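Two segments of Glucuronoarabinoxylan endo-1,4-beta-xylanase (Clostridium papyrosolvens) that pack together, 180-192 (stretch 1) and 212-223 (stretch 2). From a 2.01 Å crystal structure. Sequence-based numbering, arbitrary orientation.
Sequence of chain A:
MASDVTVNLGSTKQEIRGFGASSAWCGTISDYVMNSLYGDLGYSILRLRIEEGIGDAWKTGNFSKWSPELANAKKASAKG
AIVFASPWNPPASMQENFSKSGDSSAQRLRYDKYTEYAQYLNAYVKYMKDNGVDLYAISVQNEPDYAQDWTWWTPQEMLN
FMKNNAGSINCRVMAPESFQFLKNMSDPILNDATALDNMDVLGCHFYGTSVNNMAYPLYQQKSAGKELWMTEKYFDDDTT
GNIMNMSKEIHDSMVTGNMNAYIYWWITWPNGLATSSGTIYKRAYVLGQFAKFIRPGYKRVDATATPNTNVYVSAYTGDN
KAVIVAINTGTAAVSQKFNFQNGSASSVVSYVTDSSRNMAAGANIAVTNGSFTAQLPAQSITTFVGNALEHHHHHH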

ATOM      1  N   GLN A 180      10.098   7.866  -5.478  1.00 12.25           N
ATOM      2  CA  GLN A 180       9.142   8.975  -5.465  1.00  9.85           C
ATOM      3  C   GLN A 180       7.897   9.064  -6.368  1.00  9.24           C
ATOM      4  O   GLN A 180       7.440  10.185  -6.632  1.00  8.59           O
ATOM      5  CB  GLN A 180       9.736  10.340  -5.058  1.00 16.40           C
ATOM      6  CG  GLN A 180      10.715  10.949  -5.952  1.00 21.60           C
ATOM      7  CD  GLN A 180      11.137  12.342  -5.465  1.00 19.51           C
ATOM      8  OE1 GLN A 180      11.015  13.320  -6.192  1.00 20.34           O
ATOM      9  NE2 GLN A 180      11.648  12.421  -4.236  1.00 14.27           N
ATOM     10  N   PHE A 181       7.542   7.976  -7.041  1.00  6.80           N
ATOM     11  CA  PHE A 181       6.440   7.991  -8.006  1.00 10.70           C
ATOM     12  C   PHE A 181       6.854   8.884  -9.183  1.00 11.75           C
ATOM     13  O   PHE A 181       6.045   9.619  -9.741  1.00 12.92           O
ATOM     14  CB  PHE A 181       5.159   8.531  -7.341  1.00 10.89           C
ATOM     15  CG  PHE A 181       3.875   8.189  -8.083  1.00  9.43           C
ATOM     16  CD1 PHE A 181       3.862   7.239  -9.083  1.00  7.37           C
ATOM     17  CD2 PHE A 181       2.687   8.845  -7.776  1.00  8.40           C
ATOM     18  CE1 PHE A 181       2.692   6.918  -9.745  1.00  8.66           C
ATOM     19  CE2 PHE A 181       1.509   8.523  -8.434  1.00  8.14           C
ATOM     20  CZ  PHE A 181       1.515   7.563  -9.421  1.00  9.64           C
ATOM     21  N   LEU A 182       8.123   8.829  -9.551  1.00 10.06           N
ATOM     22  CA  LEU A 182       8.585   9.624 -10.682  1.00 12.31           C
ATOM     23  C   LEU A 182       7.998   9.027 -11.959  1.00 12.32           C
ATOM     24  O   LEU A 182       8.208   7.834 -12.273  1.00  8.50           O
ATOM     25  CB  LEU A 182      10.121   9.662 -10.731  1.00 12.50           C
ATOM     26  CG  LEU A 182      10.802  10.338  -9.535  1.00 15.57           C
ATOM     27  CD1 LEU A 182      12.352  10.376  -9.683  1.00 18.16           C
ATOM     28  CD2 LEU A 182      10.252  11.737  -9.309  1.00 14.28           C
ATOM     29  N   LYS A 183       7.267   9.865 -12.694  1.00 11.36           N
ATOM     30  CA  LYS A 183       6.491   9.397 -13.826  1.00 11.36           C
ATOM     31  C   LYS A 183       7.384   8.963 -14.968  1.00  8.44           C
ATOM     32  O   LYS A 183       6.938   8.238 -15.836  1.00  9.30           O
ATOM     33  CB  LYS A 183       5.491  10.468 -14.313  1.00 10.74           C
ATOM     34  CG  LYS A 183       4.600  11.030 -13.187  1.00 13.68           C
ATOM     35  CD  LYS A 183       3.992   9.933 -12.291  1.00 11.17           C
ATOM     36  CE  LYS A 183       3.054  10.527 -11.203  1.00  5.03           C
ATOM     37  NZ  LYS A 183       3.806  11.315 -10.153  1.00  5.72           N
ATOM     38  N   ASN A 184       8.635   9.407 -14.990  1.00  8.56           N
ATOM     39  CA  ASN A 184       9.494   9.019 -16.101  1.00 10.18           C
ATOM     40  C   ASN A 184       9.799   7.516 -16.038  1.00 10.08           C
ATOM     41  O   ASN A 184      10.117   6.880 -17.045  1.00  9.11           O
ATOM     42  CB  ASN A 184      10.765   9.890 -16.187  1.00 10.01           C
ATOM     43  CG  ASN A 184      11.727   9.664 -15.023  1.00 14.30           C
ATOM     44  OD1 ASN A 184      11.359   9.134 -13.969  1.00 15.38           O
ATOM     45  ND2 ASN A 184      12.966  10.096 -15.203  1.00 12.45           N
ATOM     46  N   MET A 185       9.677   6.948 -14.844  1.00  9.11           N
ATOM     47  CA  MET A 185       9.942   5.541 -14.656  1.00  8.53           C
ATOM     48  C   MET A 185       8.785   4.678 -15.209  1.00 13.57           C
ATOM     49  O   MET A 185       9.026   3.566 -15.705  1.00 13.13           O
ATOM     50  CB  MET A 185      10.194   5.265 -13.165  1.00 10.99           C
ATOM     51  CG  MET A 185      10.885   3.938 -12.843  1.00 10.71           C
ATOM     52  SD  MET A 185      12.570   3.799 -13.497  1.00 14.67           S
ATOM     53  CE  MET A 185      12.423   2.180 -14.216  1.00  4.71           C
ATOM     54  N   SER A 186       7.535   5.127 -15.024  1.00 11.45           N
ATOM     55  CA  SER A 186       6.364   4.389 -15.528  1.00  9.06           C
ATOM     56  C   SER A 186       5.776   4.779 -16.890  1.00 13.18           C
ATOM     57  O   SER A 186       5.063   3.971 -17.521  1.00 14.04           O
ATOM     58  CB  SER A 186       5.234   4.503 -14.512  1.00  9.67           C
ATOM     59  OG  SER A 186       5.121   5.829 -14.006  1.00 10.41           O
ATOM     60  N   ASP A 187       6.121   5.965 -17.378  1.00 12.45           N
ATOM     61  CA  ASP A 187       5.515   6.467 -18.603  1.00 12.68           C
ATOM     62  C   ASP A 187       5.792   5.518 -19.765  1.00 11.12           C
ATOM     63  O   ASP A 187       4.924   5.302 -20.592  1.00  9.13           O
ATOM     64  CB  ASP A 187       6.010   7.884 -18.961  1.00 15.37           C
ATOM     65  CG  ASP A 187       5.280   8.991 -18.184  1.00 18.90           C
ATOM     66  OD1 ASP A 187       4.343   8.695 -17.408  1.00 14.58           O
ATOM     67  OD2 ASP A 187       5.652  10.170 -18.349  1.00 20.98           O
ATOM     68  N   PRO A 188       7.018   4.974 -19.854  1.00 11.37           N
ATOM     69  CA  PRO A 188       7.228   4.146 -21.051  1.00 12.44           C
ATOM     70  C   PRO A 188       6.343   2.893 -21.065  1.00 12.01           C
ATOM     71  O   PRO A 188       5.920   2.452 -22.139  1.00 12.11           O
ATOM     72  CB  PRO A 188       8.718   3.785 -20.968  1.00 10.15           C
ATOM     73  CG  PRO A 188       9.333   4.965 -20.272  1.00 11.28           C
ATOM     74  CD  PRO A 188       8.292   5.337 -19.206  1.00 10.33           C
ATOM     75  N   ILE A 189       6.072   2.332 -19.890  1.00 10.41           N
ATOM     76  CA  ILE A 189       5.191   1.169 -19.767  1.00  9.33           C
ATOM     77  C   ILE A 189       3.778   1.539 -20.228  1.00 13.60           C
ATOM     78  O   ILE A 189       3.165   0.834 -21.045  1.00 14.51           O
ATOM     79  CB  ILE A 189       5.147   0.664 -18.297  1.00  7.38           C
ATOM     80  CG1 ILE A 189       6.526   0.157 -17.869  1.00  6.59           C
ATOM     81  CG2 ILE A 189       4.094  -0.427 -18.111  1.00  7.08           C
ATOM     82  CD1 ILE A 189       6.676   0.047 -16.382  1.00  8.34           C
ATOM     83  N   LEU A 190       3.259   2.651 -19.710  1.00 13.55           N
ATOM     84  CA  LEU A 190       1.894   3.060 -20.044  1.00 13.74           C
ATOM     85  C   LEU A 190       1.735   3.405 -21.532  1.00 15.29           C
ATOM     86  O   LEU A 190       0.665   3.182 -22.111  1.00 14.16           O
ATOM     87  CB  LEU A 190       1.437   4.230 -19.144  1.00 13.02           C
ATOM     88  CG  LEU A 190       1.514   3.931 -17.638  1.00 13.03           C
ATOM     89  CD1 LEU A 190       1.090   5.139 -16.785  1.00 13.33           C
ATOM     90  CD2 LEU A 190       0.656   2.718 -17.311  1.00  9.87           C
ATOM     91  N   ASN A 191       2.794   3.920 -22.158  1.00 14.42           N
ATOM     92  CA  ASN A 191       2.712   4.323 -23.574  1.00 18.11           C
ATOM     93  C   ASN A 191       3.014   3.199 -24.554  1.00 17.62           C
ATOM     94  O   ASN A 191       3.007   3.400 -25.777  1.00 16.72           O
ATOM     95  CB  ASN A 191       3.665   5.481 -23.872  1.00 19.64           C
ATOM     96  CG  ASN A 191       3.241   6.759 -23.213  1.00 19.70           C
ATOM     97  OD1 ASN A 191       2.044   7.073 -23.145  1.00 18.54           O
ATOM     98  ND2 ASN A 191       4.222   7.512 -22.705  1.00 17.99           N
ATOM     99  N   ASP A 192       3.325   2.020 -24.029  1.00 13.13           N
ATOM    100  CA  ASP A 192       3.588   0.901 -24.914  1.00 13.30           C
ATOM    101  C   ASP A 192       2.489  -0.104 -24.693  1.00 13.85           C
ATOM    102  O   ASP A 192       2.260  -0.539 -23.563  1.00 13.78           O
ATOM    103  CB  ASP A 192       4.957   0.273 -24.644  1.00 12.36           C
ATOM    104  CG  ASP A 192       5.268  -0.884 -25.597  1.00 14.47           C
ATOM    105  OD1 ASP A 192       5.814  -0.627 -26.683  1.00 16.92           O
ATOM    106  OD2 ASP A 192       4.961  -2.050 -25.264  1.00 14.54           O
ATOM    107  N   ASN A 212       0.376  17.136  -5.367  1.00 12.48           N
ATOM    108  CA  ASN A 212      -0.032  17.231  -6.758  1.00 14.03           C
ATOM    109  C   ASN A 212       0.564  16.102  -7.609  1.00 13.30           C
ATOM    110  O   ASN A 212      -0.017  15.706  -8.640  1.00 14.14           O
ATOM    111  CB  ASN A 212       0.326  18.601  -7.355  1.00 14.71           C
ATOM    112  CG  ASN A 212       1.826  18.842  -7.407  1.00 12.50           C
ATOM    113  OD1 ASN A 212       2.459  19.105  -6.387  1.00 12.06           O
ATOM    114  ND2 ASN A 212       2.396  18.763  -8.600  1.00 10.82           N
ATOM    115  N   ASN A 213       1.712  15.581  -7.184  1.00 10.43           N
ATOM    116  CA  ASN A 213       2.380  14.517  -7.943  1.00 12.02           C
ATOM    117  C   ASN A 213       1.848  13.139  -7.607  1.00 11.73           C
ATOM    118  O   ASN A 213       2.315  12.139  -8.143  1.00 13.33           O
ATOM    119  CB  ASN A 213       3.915  14.599  -7.827  1.00 10.70           C
ATOM    120  CG  ASN A 213       4.490  15.715  -8.717  1.00 14.58           C
ATOM    121  OD1 ASN A 213       3.967  15.943  -9.793  1.00 14.73           O
ATOM    122  ND2 ASN A 213       5.512  16.436  -8.242  1.00 11.95           N
ATOM    123  N   MET A 214       0.856  13.094  -6.725  1.00 13.45           N
ATOM    124  CA  MET A 214       0.156  11.848  -6.425  1.00 11.15           C
ATOM    125  C   MET A 214      -0.880  11.515  -7.496  1.00 12.02           C
ATOM    126  O   MET A 214      -1.262  10.352  -7.655  1.00 14.13           O
ATOM    127  CB  MET A 214      -0.509  11.914  -5.049  1.00 10.92           C
ATOM    128  CG  MET A 214       0.475  12.036  -3.888  1.00 13.14           C
ATOM    129  SD  MET A 214      -0.325  12.109  -2.259  1.00 12.30           S
ATOM    130  CE  MET A 214       1.091  12.522  -1.210  1.00  8.15           C
ATOM    131  N   ALA A 215      -1.367  12.534  -8.204  1.00 12.30           N
ATOM    132  CA  ALA A 215      -2.286  12.327  -9.323  1.00 12.32           C
ATOM    133  C   ALA A 215      -1.475  11.906 -10.550  1.00 13.01           C
ATOM    134  O   ALA A 215      -0.353  12.376 -10.757  1.00 12.56           O
ATOM    135  CB  ALA A 215      -3.077  13.628  -9.623  1.00 20.45           C
ATOM    136  N   TYR A 216      -2.027  11.026 -11.368  1.00 13.37           N
ATOM    137  CA  TYR A 216      -1.276  10.514 -12.514  1.00 14.73           C
ATOM    138  C   TYR A 216      -2.212  10.440 -13.711  1.00 14.10           C
ATOM    139  O   TYR A 216      -2.751   9.392 -13.980  1.00 12.52           O
ATOM    140  CB  TYR A 216      -0.715   9.112 -12.200  1.00  9.50           C
ATOM    141  CG  TYR A 216       0.387   8.619 -13.114  1.00  8.55           C
ATOM    142  CD1 TYR A 216       0.815   9.365 -14.223  1.00  9.23           C
ATOM    143  CD2 TYR A 216       0.991   7.398 -12.880  1.00  7.41           C
ATOM    144  CE1 TYR A 216       1.835   8.892 -15.057  1.00 10.94           C
ATOM    145  CE2 TYR A 216       2.006   6.917 -13.709  1.00  9.70           C
ATOM    146  CZ  TYR A 216       2.420   7.662 -14.787  1.00 11.81           C
ATOM    147  OH  TYR A 216       3.437   7.161 -15.580  1.00 13.23           O
ATOM    148  N   PRO A 217      -2.432  11.565 -14.408  1.00 15.21           N
ATOM    149  CA  PRO A 217      -3.375  11.552 -15.538  1.00 13.96           C
ATOM    150  C   PRO A 217      -3.120  10.450 -16.571  1.00 13.38           C
ATOM    151  O   PRO A 217      -4.074   9.819 -17.045  1.00 15.95           O
ATOM    152  CB  PRO A 217      -3.158  12.920 -16.180  1.00 15.33           C
ATOM    153  CG  PRO A 217      -2.778  13.791 -15.020  1.00 17.16           C
ATOM    154  CD  PRO A 217      -1.933  12.923 -14.124  1.00 16.06           C
ATOM    155  N   LEU A 218      -1.871  10.220 -16.952  1.00 12.31           N
ATOM    156  CA  LEU A 218      -1.626   9.211 -17.987  1.00 14.04           C
ATOM    157  C   LEU A 218      -2.074   7.816 -17.522  1.00 11.50           C
ATOM    158  O   LEU A 218      -2.700   7.060 -18.272  1.00 11.13           O
ATOM    159  CB  LEU A 218      -0.153   9.174 -18.385  1.00 16.29           C
ATOM    160  CG  LEU A 218       0.155   8.177 -19.496  1.00 16.31           C
ATOM    161  CD1 LEU A 218      -0.700   8.470 -20.730  1.00 18.05           C
ATOM    162  CD2 LEU A 218       1.636   8.205 -19.856  1.00 17.35           C
ATOM    163  N   TYR A 219      -1.778   7.477 -16.276  1.00 10.03           N
ATOM    164  CA  TYR A 219      -2.256   6.200 -15.753  1.00 10.71           C
ATOM    165  C   TYR A 219      -3.775   6.136 -15.798  1.00 13.46           C
ATOM    166  O   TYR A 219      -4.338   5.131 -16.233  1.00 16.55           O
ATOM    167  CB  TYR A 219      -1.789   5.939 -14.315  1.00 11.16           C
ATOM    168  CG  TYR A 219      -2.571   4.793 -13.699  1.00 11.08           C
ATOM    169  CD1 TYR A 219      -2.225   3.469 -13.972  1.00 10.17           C
ATOM    170  CD2 TYR A 219      -3.669   5.032 -12.878  1.00 11.23           C
ATOM    171  CE1 TYR A 219      -2.944   2.417 -13.431  1.00 10.01           C
ATOM    172  CE2 TYR A 219      -4.402   3.981 -12.323  1.00  9.38           C
ATOM    173  CZ  TYR A 219      -4.033   2.685 -12.615  1.00 11.01           C
ATOM    174  OH  TYR A 219      -4.746   1.644 -12.096  1.00 15.49           O
ATOM    175  N   GLN A 220      -4.448   7.192 -15.338  1.00 13.98           N
ATOM    176  CA  GLN A 220      -5.915   7.195 -15.359  1.00 14.74           C
ATOM    177  C   GLN A 220      -6.454   6.931 -16.756  1.00 16.27           C
ATOM    178  O   GLN A 220      -7.404   6.176 -16.930  1.00 19.83           O
ATOM    179  CB  GLN A 220      -6.496   8.510 -14.808  1.00 17.23           C
ATOM    180  CG  GLN A 220      -6.241   8.690 -13.314  1.00 17.97           C
ATOM    181  CD  GLN A 220      -6.788   7.530 -12.479  1.00 15.76           C
ATOM    182  OE1 GLN A 220      -7.821   6.925 -12.816  1.00 15.75           O
ATOM    183  NE2 GLN A 220      -6.109   7.227 -11.385  1.00 12.92           N
ATOM    184  N   GLN A 221      -5.852   7.540 -17.763  1.00 15.63           N
ATOM    185  CA  GLN A 221      -6.365   7.334 -19.109  1.00 17.54           C
ATOM    186  C   GLN A 221      -6.060   5.908 -19.596  1.00 18.39           C
ATOM    187  O   GLN A 221      -6.774   5.364 -20.429  1.00 15.71           O
ATOM    188  CB  GLN A 221      -5.852   8.421 -20.054  1.00 22.50           C
ATOM    189  CG  GLN A 221      -4.630   8.063 -20.859  1.00 31.45           C
ATOM    190  CD  GLN A 221      -4.421   9.028 -22.029  1.00 38.98           C
ATOM    191  OE1 GLN A 221      -5.165  10.005 -22.177  1.00 44.49           O
ATOM    192  NE2 GLN A 221      -3.414   8.757 -22.862  1.00 34.58           N
ATOM    193  N   LYS A 222      -4.994   5.321 -19.054  1.00 16.49           N
ATOM    194  CA  LYS A 222      -4.534   3.956 -19.352  1.00 17.28           C
ATOM    195  C   LYS A 222      -4.984   2.882 -18.343  1.00 17.12           C
ATOM    196  O   LYS A 222      -4.453   1.774 -18.350  1.00 16.45           O
ATOM    197  CB  LYS A 222      -3.001   3.888 -19.553  1.00 15.81           C
ATOM    198  CG  LYS A 222      -2.397   4.875 -20.574  1.00 16.28           C
ATOM    199  CD  LYS A 222      -2.744   4.561 -22.016  1.00 16.42           C
ATOM    200  CE  LYS A 222      -1.843   5.358 -22.965  1.00 20.57           C
ATOM    201  NZ  LYS A 222      -2.148   5.156 -24.431  1.00 18.38           N
ATOM    202  N   SER A 223      -5.855   3.240 -17.408  1.00 14.94           N
ATOM    203  CA  SER A 223      -6.102   2.413 -16.225  1.00 14.29           C
ATOM    204  C   SER A 223      -7.078   1.237 -16.368  1.00 16.91           C
ATOM    205  O   SER A 223      -7.339   0.542 -15.385  1.00 18.03           O
ATOM    206  CB  SER A 223      -6.604   3.289 -15.079  1.00 14.93           C
ATOM    207  OG  SER A 223      -7.860   3.871 -15.414  1.00 16.77           O
TER
HETATM  208  O   HOH W   1       3.794  13.857 -11.484  1.00 17.01           O
HETATM  209  O   HOH W   2      -0.599   2.617 -24.451  1.00 17.71           O

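The contact is mixed: a buried tyrosine, Tyr216, is held at its hydroxyl by polar groups and around its ring by apolar ones, with one lysine hydrogen-bonded across it near one end and another joined through water at the other. The Tyr216 OH donates a hydrogen bond to Asp187 OD1 at 2.6 Å, a carboxylate being a strong acceptor for a phenol, and it also lies 2.7 Å from Ser186 OG. Tyrosine suits this place because its ring can be packed while its tip still finds polar partners. Over one face of the ring lies the aliphatic part of Lys183, with CD 3.6 Å from the ring centroid in a CH-pi contact. Its ammonium reaches backbone oxygens: Lys183 NZ donates to Asn213 O at 2.6 Å and to Phe181 O at 2.8 Å, while a water links it to Asn213 OD1. Phe181, its apolar ring suited to burial, sets its CZ 3.5 Å from Tyr216 CD2, the two ring planes nearly perpendicular. Leu190, whose branched apolar end needs no hydrogen bonds, packs against Tyr216, just before the second helix, and Leu218 and Tyr219 within it: Leu190 CD1 is 3.5 Å from Tyr216 CZ and 3.9 Å from Tyr219 CB, and Leu190 CB is 4.0 Å from Leu218 CD2. At that end, a second water bridges Leu190 O and Lys222 NZ.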